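Local coordinates for oligopeptide-binding protein oppA (Lactococcus lactis, PDB 3DRF), which captures oligopeptides in a voluminous cavity between closing lobes and serves their uptake by the OppABCDF ABC transporter, at residues 40-52 against 226-238. Residues are numbered along the deposited sequence; the frame is centred on the assembly and turned at random.
Sequences QSDSPMKAQWLSG and PENVVAGESIKYV
Met45 and Gly232 pair closely by their backbones. Met45 N donates a hydrogen bond to Gly232 O (3.0 Å), approaching from above the carbonyl plane. Gly232 CA makes a CA-H...O contact of 3.3 Å with Met45 O, so two links tie the loop to the hairpin turn. The Met45 chain runs straight from the backbone, with CG anti to N (chi1 -179°), and bends only at chi3. This brings the methyl CE against the turn, 3.6 Å from Val230 O. Val230 O accepts from the amides of Glu233 and Ser234, the two residues of a classic beta bulge. Phe59 and Met62 of helix 57-62 also touch Met45.

The Trp49 indole reaches the same face of the hairpin. Pro226 CG sits over its six-membered ring in a CH-pi contact, 4.1 Å from the centroid. Tyr237 OH meets the ring edge, 3.3 Å from Trp49 CH2, and is hydrogen-bonded to Met62 O. Trp49 NE1 donates a hydrogen bond to Thr215 O, which helps hold the ring's rotation. Replacing Trp49 by alanine would probably leave Pro226 and Tyr237 without their aromatic partner and Thr215 O without this donor.

The outer side is looser. Val230, Ala231 and Glu233 are exposed and point away from the loop. Ala47 meets the turn partly through a water that accepts from Ala47 N and Gly232 N. The arrangement is a beta-hairpin packed on the loop after strand 34-40 of the same mixed sheet, in a periplasmic-binding-protein-type fold.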
loop_
_atom_site.group_PDB
_atom_site.type_symbol
_atom_site.label_atom_id
_atom_site.label_comp_id
_atom_site.label_asym_id
_atom_site.label_seq_id
_atom_site.Cartn_x
_atom_site.Cartn_y
_atom_site.Cartn_z
ATOM N N GLN A 40 13.562 -8.300 2.105
ATOM C CA GLN A 40 14.508 -7.610 1.250
ATOM C C GLN A 40 14.194 -6.107 1.186
ATOM O O GLN A 40 13.166 -5.688 0.756
ATOM C CB GLN A 40 14.501 -8.220 -0.157
ATOM C CG GLN A 40 15.649 -7.636 -1.031
ATOM C CD GLN A 40 15.634 -8.255 -2.405
ATOM O OE1 GLN A 40 14.926 -7.825 -3.275
ATOM N NE2 GLN A 40 16.429 -9.295 -2.572
ATOM N N SER A 41 15.166 -5.356 1.665
ATOM C CA SER A 41 15.049 -3.925 1.715
ATOM C C SER A 41 16.426 -3.283 1.725
ATOM O O SER A 41 17.229 -3.636 2.503
ATOM C CB SER A 41 14.292 -3.511 3.002
ATOM O OG SER A 41 14.198 -2.096 3.103
ATOM N N ASP A 42 16.620 -2.321 0.855
ATOM C CA ASP A 42 17.841 -1.524 0.843
ATOM C C ASP A 42 17.806 -0.330 1.840
ATOM O O ASP A 42 18.801 0.256 2.124
ATOM C CB ASP A 42 18.163 -1.046 -0.599
ATOM C CG ASP A 42 18.630 -2.209 -1.496
ATOM O OD1 ASP A 42 19.309 -3.021 -0.978
ATOM O OD2 ASP A 42 18.212 -2.306 -2.620
ATOM N N SER A 43 16.630 -0.025 2.342
ATOM C CA SER A 43 16.475 0.996 3.385
ATOM C C SER A 43 16.275 0.389 4.778
ATOM O O SER A 43 15.757 -0.671 4.917
ATOM C CB SER A 43 15.240 1.857 3.088
ATOM O OG SER A 43 15.433 2.671 1.958
ATOM N N PRO A 44 16.651 1.113 5.810
ATOM C CA PRO A 44 16.402 0.666 7.179
ATOM C C PRO A 44 14.901 0.440 7.435
ATOM O O PRO A 44 14.045 1.149 6.962
ATOM C CB PRO A 44 16.924 1.844 8.038
ATOM C CG PRO A 44 17.853 2.555 7.188
ATOM C CD PRO A 44 17.385 2.379 5.762
ATOM N N MET A 45 14.633 -0.556 8.262
ATOM C CA MET A 45 13.299 -0.811 8.765
ATOM C C MET A 45 12.778 0.415 9.546
ATOM O O MET A 45 13.486 1.034 10.254
ATOM C CB MET A 45 13.449 -2.020 9.718
ATOM C CG MET A 45 12.155 -2.444 10.311
ATOM S SD MET A 45 12.344 -3.756 11.531
ATOM C CE MET A 45 13.120 -2.876 12.955
ATOM N N LYS A 46 11.523 0.718 9.380
ATOM C CA LYS A 46 10.839 1.783 10.139
ATOM C C LYS A 46 9.805 1.088 11.011
ATOM O O LYS A 46 8.692 0.866 10.630
ATOM C CB LYS A 46 10.166 2.784 9.201
ATOM C CG LYS A 46 11.134 3.616 8.461
ATOM C CD LYS A 46 10.394 4.562 7.557
ATOM C CE LYS A 46 9.299 5.439 8.290
ATOM N NZ LYS A 46 9.890 6.293 9.249
ATOM N N ALA A 47 10.224 0.718 12.208
ATOM C CA ALA A 47 9.306 0.060 13.165
ATOM C C ALA A 47 8.188 1.029 13.573
ATOM O O ALA A 47 8.437 2.050 14.045
ATOM C CB ALA A 47 10.022 -0.411 14.426
ATOM N N GLN A 48 6.972 0.619 13.283
ATOM C CA GLN A 48 5.742 1.369 13.704
ATOM C C GLN A 48 4.626 0.352 13.835
ATOM O O GLN A 48 4.147 -0.179 12.871
ATOM C CB GLN A 48 5.376 2.460 12.678
ATOM C CG GLN A 48 4.088 3.257 13.088
ATOM C CD GLN A 48 4.078 3.586 14.596
ATOM O OE1 GLN A 48 3.310 3.080 15.326
ATOM N NE2 GLN A 48 4.950 4.491 14.997
ATOM N N TRP A 49 4.252 0.073 15.076
ATOM C CA TRP A 49 3.322 -1.032 15.343
ATOM C C TRP A 49 1.854 -0.649 15.219
ATOM O O TRP A 49 0.999 -1.482 15.210
ATOM C CB TRP A 49 3.640 -1.633 16.756
ATOM C CG TRP A 49 5.037 -2.331 16.758
ATOM C CD1 TRP A 49 6.220 -1.754 17.028
ATOM C CD2 TRP A 49 5.306 -3.691 16.399
ATOM N NE1 TRP A 49 7.222 -2.689 16.890
ATOM C CE2 TRP A 49 6.684 -3.885 16.516
ATOM C CE3 TRP A 49 4.494 -4.789 16.011
ATOM C CZ2 TRP A 49 7.304 -5.133 16.269
ATOM C CZ3 TRP A 49 5.117 -6.009 15.730
ATOM C CH2 TRP A 49 6.521 -6.163 15.863
ATOM N N LEU A 50 1.613 0.652 15.090
ATOM C CA LEU A 50 0.231 1.166 14.867
ATOM C C LEU A 50 -0.017 1.340 13.377
ATOM O O LEU A 50 0.648 2.053 12.715
ATOM C CB LEU A 50 0.021 2.533 15.568
ATOM C CG LEU A 50 0.222 2.584 17.101
ATOM C CD1 LEU A 50 -0.156 3.973 17.608
ATOM C CD2 LEU A 50 -0.628 1.479 17.843
ATOM N N SER A 51 -1.003 0.552 12.910
ATOM C CA SER A 51 -1.347 0.564 11.481
ATOM C C SER A 51 -1.568 1.971 10.952
ATOM O O SER A 51 -1.063 2.328 9.886
ATOM C CB SER A 51 -2.590 -0.294 11.234
ATOM O OG SER A 51 -2.902 -0.414 9.863
ATOM N N GLY A 52 -2.293 2.795 11.693
ATOM C CA GLY A 52 -2.678 4.109 11.214
ATOM C C GLY A 52 -1.484 5.003 10.944
ATOM O O GLY A 52 -1.562 5.937 10.146
ATOM N N PRO A 226 7.186 -9.061 20.171
ATOM C CA PRO A 226 8.547 -8.611 19.890
ATOM C C PRO A 226 9.296 -8.371 21.204
ATOM O O PRO A 226 9.114 -7.387 21.847
ATOM C CB PRO A 226 8.311 -7.277 19.131
ATOM C CG PRO A 226 7.019 -6.715 19.659
ATOM C CD PRO A 226 6.173 -7.963 19.980
ATOM N N GLU A 227 10.104 -9.350 21.597
ATOM C CA GLU A 227 10.876 -9.247 22.836
ATOM C C GLU A 227 11.950 -8.174 22.722
ATOM O O GLU A 227 12.240 -7.476 23.699
ATOM C CB GLU A 227 11.509 -10.593 23.194
ATOM C CG GLU A 227 12.341 -10.570 24.474
ATOM C CD GLU A 227 11.489 -10.569 25.740
ATOM O OE1 GLU A 227 10.252 -10.730 25.642
ATOM O OE2 GLU A 227 12.068 -10.413 26.840
ATOM N N ASN A 228 12.551 -8.053 21.570
ATOM C CA ASN A 228 13.507 -6.996 21.264
ATOM C C ASN A 228 13.353 -6.472 19.841
ATOM O O ASN A 228 13.066 -7.234 18.917
ATOM C CB ASN A 228 14.939 -7.485 21.493
ATOM C CG ASN A 228 15.947 -6.353 21.509
ATOM O OD1 ASN A 228 16.835 -6.284 20.660
ATOM N ND2 ASN A 228 15.813 -5.456 22.481
ATOM N N VAL A 229 13.603 -5.206 19.686
ATOM C CA VAL A 229 13.583 -4.561 18.392
ATOM C C VAL A 229 14.849 -3.709 18.266
ATOM O O VAL A 229 15.102 -2.880 19.092
ATOM C CB VAL A 229 12.343 -3.639 18.265
ATOM C CG1 VAL A 229 12.388 -2.894 16.947
ATOM C CG2 VAL A 229 11.067 -4.432 18.384
ATOM N N VAL A 230 15.640 -3.957 17.226
ATOM C CA VAL A 230 16.824 -3.172 16.935
ATOM C C VAL A 230 16.440 -2.210 15.807
ATOM O O VAL A 230 16.207 -2.612 14.696
ATOM C CB VAL A 230 18.013 -4.079 16.503
ATOM C CG1 VAL A 230 19.218 -3.251 16.081
ATOM C CG2 VAL A 230 18.407 -5.039 17.642
ATOM N N ALA A 231 16.333 -0.950 16.161
ATOM C CA ALA A 231 15.872 0.077 15.241
ATOM C C ALA A 231 16.572 -0.024 13.904
ATOM O O ALA A 231 17.764 -0.129 13.830
ATOM C CB ALA A 231 16.053 1.469 15.856
ATOM N N GLY A 232 15.791 -0.023 12.840
ATOM C CA GLY A 232 16.345 -0.020 11.503
ATOM C C GLY A 232 16.721 -1.409 10.984
ATOM O O GLY A 232 16.949 -1.556 9.833
ATOM N N GLU A 233 16.765 -2.397 11.870
ATOM C CA GLU A 233 17.343 -3.701 11.502
ATOM C C GLU A 233 16.496 -4.960 11.700
ATOM O O GLU A 233 16.359 -5.737 10.796
ATOM C CB GLU A 233 18.661 -3.888 12.296
ATOM C CG GLU A 233 19.738 -2.850 12.033
ATOM C CD GLU A 233 21.042 -3.150 12.798
ATOM O OE1 GLU A 233 21.192 -4.213 13.309
ATOM O OE2 GLU A 233 21.820 -2.235 12.836
ATOM N N SER A 234 15.996 -5.176 12.898
ATOM C CA SER A 234 15.478 -6.497 13.248
ATOM C C SER A 234 14.481 -6.537 14.398
ATOM O O SER A 234 14.369 -5.615 15.174
ATOM C CB SER A 234 16.680 -7.418 13.613
ATOM O OG SER A 234 17.265 -6.984 14.803
ATOM N N ILE A 235 13.787 -7.655 14.473
ATOM C CA ILE A 235 12.881 -7.988 15.568
ATOM C C ILE A 235 13.173 -9.439 16.020
ATOM O O ILE A 235 13.294 -10.311 15.212
ATOM C CB ILE A 235 11.410 -8.016 15.090
ATOM C CG1 ILE A 235 11.014 -6.727 14.327
ATOM C CG2 ILE A 235 10.456 -8.294 16.275
ATOM C CD1 ILE A 235 9.751 -6.876 13.468
ATOM N N LYS A 236 13.263 -9.649 17.316
ATOM C CA LYS A 236 13.274 -11.008 17.913
ATOM C C LYS A 236 11.902 -11.258 18.496
ATOM O O LYS A 236 11.473 -10.632 19.428
ATOM C CB LYS A 236 14.345 -11.228 19.030
ATOM C CG LYS A 236 14.491 -12.779 19.378
ATOM C CD LYS A 236 15.230 -13.112 20.647
ATOM C CE LYS A 236 14.921 -14.559 21.108
ATOM N NZ LYS A 236 14.821 -14.804 22.581
ATOM N N TYR A 237 11.241 -12.230 17.927
ATOM C CA TYR A 237 9.938 -12.644 18.382
ATOM C C TYR A 237 9.979 -13.912 19.278
ATOM O O TYR A 237 10.700 -14.887 18.980
ATOM C CB TYR A 237 9.116 -12.993 17.171
ATOM C CG TYR A 237 8.542 -11.853 16.341
ATOM C CD1 TYR A 237 7.481 -11.098 16.830
ATOM C CD2 TYR A 237 8.960 -11.618 15.042
ATOM C CE1 TYR A 237 6.872 -10.094 16.017
ATOM C CE2 TYR A 237 8.369 -10.628 14.262
ATOM C CZ TYR A 237 7.337 -9.886 14.765
ATOM O OH TYR A 237 6.680 -8.955 14.028
ATOM N N VAL A 238 9.192 -13.894 20.353
ATOM C CA VAL A 238 8.988 -15.072 21.213
ATOM C C VAL A 238 7.495 -15.272 21.359
ATOM O O VAL A 238 6.741 -14.347 21.062
ATOM C CB VAL A 238 9.654 -14.876 22.645
ATOM C CG1 VAL A 238 11.153 -14.609 22.439
ATOM C CG2 VAL A 238 8.983 -13.722 23.399
HETATM O O HOH W 1 13.013 1.123 13.378
#